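Local coordinates for extracellular sialidase/neuraminidase, putative (Aspergillus fumigatus, PDB 2XZI) that hydrolyses glycosides of the deaminated sialic acid KDN, acting as a KDNase of the exo-sialidase family, at the deamino-alpha-neuraminic acid site. Numbering follows the deposited sequence.

The deamino-alpha-neuraminic acid site. Residues 39-40, 58, 64, 128, 182, 229, 245, 302, 338. With KDM (deamino-alpha-neuraminic acid), chain B.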
loop_
_atom_site.group_PDB
_atom_site.type_symbol
_atom_site.label_atom_id
_atom_site.label_comp_id
_atom_site.label_asym_id
_atom_site.label_seq_id
_atom_site.Cartn_x
_atom_site.Cartn_y
_atom_site.Cartn_z
ATOM N N ARG A 39 -4.697 -7.974 5.340
ATOM C CA ARG A 39 -5.174 -6.746 4.688
ATOM C C ARG A 39 -4.039 -5.743 4.579
ATOM O O ARG A 39 -2.962 -5.950 5.139
ATOM C CB ARG A 39 -6.324 -6.136 5.495
ATOM C CG ARG A 39 -7.673 -6.845 5.338
ATOM C CD ARG A 39 -8.843 -5.909 5.634
ATOM N NE ARG A 39 -8.800 -4.794 4.707
ATOM C CZ ARG A 39 -9.330 -3.597 4.907
ATOM N NH1 ARG A 39 -10.016 -3.322 6.004
ATOM N NH2 ARG A 39 -9.144 -2.659 3.981
ATOM N N ILE A 40 -4.294 -4.677 3.824
ATOM C CA ILE A 40 -3.410 -3.508 3.800
ATOM C C ILE A 40 -2.028 -3.817 3.198
ATOM O O ILE A 40 -1.009 -3.745 3.888
ATOM C CB ILE A 40 -3.288 -2.820 5.203
ATOM C CG1 ILE A 40 -4.604 -2.858 6.014
ATOM C CG2 ILE A 40 -2.816 -1.388 5.043
ATOM C CD1 ILE A 40 -5.800 -2.228 5.355
ATOM N N ARG A 58 -3.916 -9.821 10.484
ATOM C CA ARG A 58 -4.986 -9.554 11.437
ATOM C C ARG A 58 -5.356 -10.867 12.145
ATOM O O ARG A 58 -5.961 -11.768 11.552
ATOM C CB ARG A 58 -6.161 -8.843 10.742
ATOM C CG ARG A 58 -5.753 -7.513 10.110
ATOM C CD ARG A 58 -6.924 -6.694 9.609
ATOM N NE ARG A 58 -6.463 -5.336 9.299
ATOM C CZ ARG A 58 -7.259 -4.304 9.026
ATOM N NH1 ARG A 58 -8.584 -4.429 9.031
ATOM N NH2 ARG A 58 -6.718 -3.113 8.786
ATOM N N ASP A 64 -9.969 -3.560 11.993
ATOM C CA ASP A 64 -8.820 -2.647 11.913
ATOM C C ASP A 64 -8.086 -2.496 13.240
ATOM O O ASP A 64 -6.985 -1.942 13.282
ATOM C CB ASP A 64 -9.261 -1.225 11.521
ATOM C CG ASP A 64 -9.990 -1.137 10.182
ATOM O OD1 ASP A 64 -10.012 -2.089 9.390
ATOM O OD2 ASP A 64 -10.575 -0.056 9.940
ATOM N N GLN A 128 -10.416 3.264 16.435
ATOM C CA GLN A 128 -10.725 4.539 15.807
ATOM C C GLN A 128 -12.027 5.150 16.325
ATOM O O GLN A 128 -12.062 6.330 16.679
ATOM C CB GLN A 128 -10.740 4.387 14.280
ATOM C CG GLN A 128 -10.897 5.722 13.540
ATOM C CD GLN A 128 -10.647 5.600 12.054
ATOM O OE1 GLN A 128 -10.698 4.509 11.481
ATOM N NE2 GLN A 128 -10.377 6.732 11.413
ATOM N N TRP A 182 -6.150 10.313 15.933
ATOM C CA TRP A 182 -5.985 9.434 14.776
ATOM C C TRP A 182 -4.822 9.914 13.916
ATOM O O TRP A 182 -4.518 11.119 13.853
ATOM C CB TRP A 182 -7.268 9.324 13.940
ATOM C CG TRP A 182 -7.149 8.286 12.859
ATOM C CD1 TRP A 182 -7.020 8.512 11.514
ATOM C CD2 TRP A 182 -7.150 6.858 13.031
ATOM N NE1 TRP A 182 -6.933 7.309 10.837
ATOM C CE2 TRP A 182 -6.990 6.285 11.748
ATOM C CE3 TRP A 182 -7.249 6.011 14.149
ATOM C CZ2 TRP A 182 -6.965 4.897 11.548
ATOM C CZ3 TRP A 182 -7.205 4.625 13.946
ATOM C CH2 TRP A 182 -7.065 4.094 12.659
ATOM N N GLU A 229 -5.522 8.800 3.911
ATOM C CA GLU A 229 -4.781 7.771 3.173
ATOM C C GLU A 229 -4.376 8.301 1.815
ATOM O O GLU A 229 -5.188 8.368 0.890
ATOM C CB GLU A 229 -5.605 6.487 3.015
ATOM C CG GLU A 229 -5.820 5.712 4.296
ATOM C CD GLU A 229 -6.616 4.427 4.110
ATOM O OE1 GLU A 229 -7.249 4.240 3.034
ATOM O OE2 GLU A 229 -6.548 3.590 5.039
ATOM N N ARG A 245 -7.436 9.131 -1.013
ATOM C CA ARG A 245 -8.768 8.617 -0.742
ATOM C C ARG A 245 -9.673 9.746 -0.252
ATOM O O ARG A 245 -9.295 10.496 0.660
ATOM C CB ARG A 245 -8.648 7.550 0.346
ATOM C CG ARG A 245 -9.973 7.041 0.897
ATOM C CD ARG A 245 -9.708 6.007 1.961
ATOM N NE ARG A 245 -10.921 5.615 2.676
ATOM C CZ ARG A 245 -11.025 4.511 3.414
ATOM N NH1 ARG A 245 -10.020 3.632 3.478
ATOM N NH2 ARG A 245 -12.169 4.254 4.039
ATOM N N ARG A 302 -16.002 -1.708 -3.889
ATOM C CA ARG A 302 -14.564 -1.992 -3.902
ATOM C C ARG A 302 -14.198 -3.074 -4.907
ATOM O O ARG A 302 -13.028 -3.397 -5.065
ATOM C CB ARG A 302 -14.047 -2.353 -2.499
ATOM C CG ARG A 302 -14.031 -1.135 -1.572
ATOM C CD ARG A 302 -13.487 -1.430 -0.200
ATOM N NE ARG A 302 -13.448 -0.188 0.569
ATOM C CZ ARG A 302 -12.829 -0.021 1.734
ATOM N NH1 ARG A 302 -12.149 -1.023 2.306
ATOM N NH2 ARG A 302 -12.861 1.163 2.331
ATOM N N TYR A 338 -7.896 -2.486 -1.093
ATOM C CA TYR A 338 -6.585 -1.805 -1.102
ATOM C C TYR A 338 -5.610 -2.503 -2.045
ATOM O O TYR A 338 -5.721 -3.710 -2.301
ATOM C CB TYR A 338 -5.959 -1.807 0.296
ATOM C CG TYR A 338 -6.565 -0.876 1.325
ATOM C CD1 TYR A 338 -7.951 -0.677 1.435
ATOM C CD2 TYR A 338 -5.731 -0.229 2.241
ATOM C CE1 TYR A 338 -8.476 0.178 2.434
ATOM C CE2 TYR A 338 -6.237 0.615 3.199
ATOM C CZ TYR A 338 -7.605 0.821 3.292
ATOM O OH TYR A 338 -8.106 1.651 4.280
HETATM C C2 KDM B . -10.239 0.958 6.603
HETATM C C1 KDM B . -11.003 0.614 5.330
HETATM C C3 KDM B . -9.004 0.052 6.756
HETATM C C4 KDM B . -7.851 0.712 7.566
HETATM C C5 KDM B . -8.260 1.952 8.372
HETATM C C6 KDM B . -8.915 2.982 7.419
HETATM C C7 KDM B . -9.574 4.157 8.158
HETATM C C8 KDM B . -10.041 5.230 7.158
HETATM C C9 KDM B . -10.739 6.374 7.874
HETATM O O5 KDM B . -7.125 2.513 9.078
HETATM O O1A KDM B . -10.855 -0.529 4.836
HETATM O O1B KDM B . -11.746 1.520 4.885
HETATM O O4 KDM B . -7.334 -0.269 8.467
HETATM O O6 KDM B . -9.930 2.385 6.544
HETATM O O7 KDM B . -10.696 3.670 8.899
HETATM O O8 KDM B . -8.924 5.782 6.447
HETATM O O9 KDM B . -9.759 7.032 8.694
HETATM O O2 KDM B . -11.171 0.712 7.663
HETATM O O HOH W 1 -5.277 3.999 7.409
HETATM O O HOH W 2 -6.768 6.410 8.032
HETATM O O HOH W 3 -12.157 -2.347 8.069
#
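Three arginines hold the C1 carboxylate of KDM in the catalytic pocket, the arginine triad typical of sialidases. Arg302 meets it end-on, one nitrogen per oxygen and nearly straight: Arg302 NH1 lies 2.9 Å from KDM O1A with 177° at the hydrogen, and NH2 serves O1B, so the carboxylate sits in line with the guanidinium plane. Arg39 and Arg245 come from either end, each turning both NH1 and NH2 onto one oxygen, O1A and O1B respectively. Each oxygen thus accepts from at least three N-H donors, and the carboxylate's rotation is fixed. Arg245 arrives extended, CG anti to its backbone N (chi1 172°), whereas the Arg39 chain bends at chi3 (60°).

At the anomeric centre, Asp64, the family's acid/base, takes the 2-hydroxyl on the syn lone pair of OD2, with KDM O2 2.5 Å from Asp64 OD2. Tyr338, the family's nucleophile, brings its phenol OH to 3.2 Å from the anomeric carbon KDM C2, with the ring oxygen O6 alongside at a similar distance. Arg58 NH2 reaches KDM O4 at 2.9 Å in its guanidinium plane. Around the glycerol tail, the Gln128 amide reads two hydroxyls: Gln128 OE1 accepts from KDM O7 at 2.7 Å, while NE2 gives an in-plane bond to O9. That NE2 also lies over the centre of one Trp182 face, and the indole edge points at O5, the C5 hydroxyl that stands in place of the acetamido group of N-acetylneuraminic acid.

Behind this shell, Arg58 NH1 binds the anti lone pair of Asp64 OD1, and Arg245 NH1 meets Glu229 OE1 from above the carboxylate plane. Glu229 may make Tyr338 more nucleophilic: the syn lone pair of Glu229 OE2 receives Tyr338 OH at 2.6 Å.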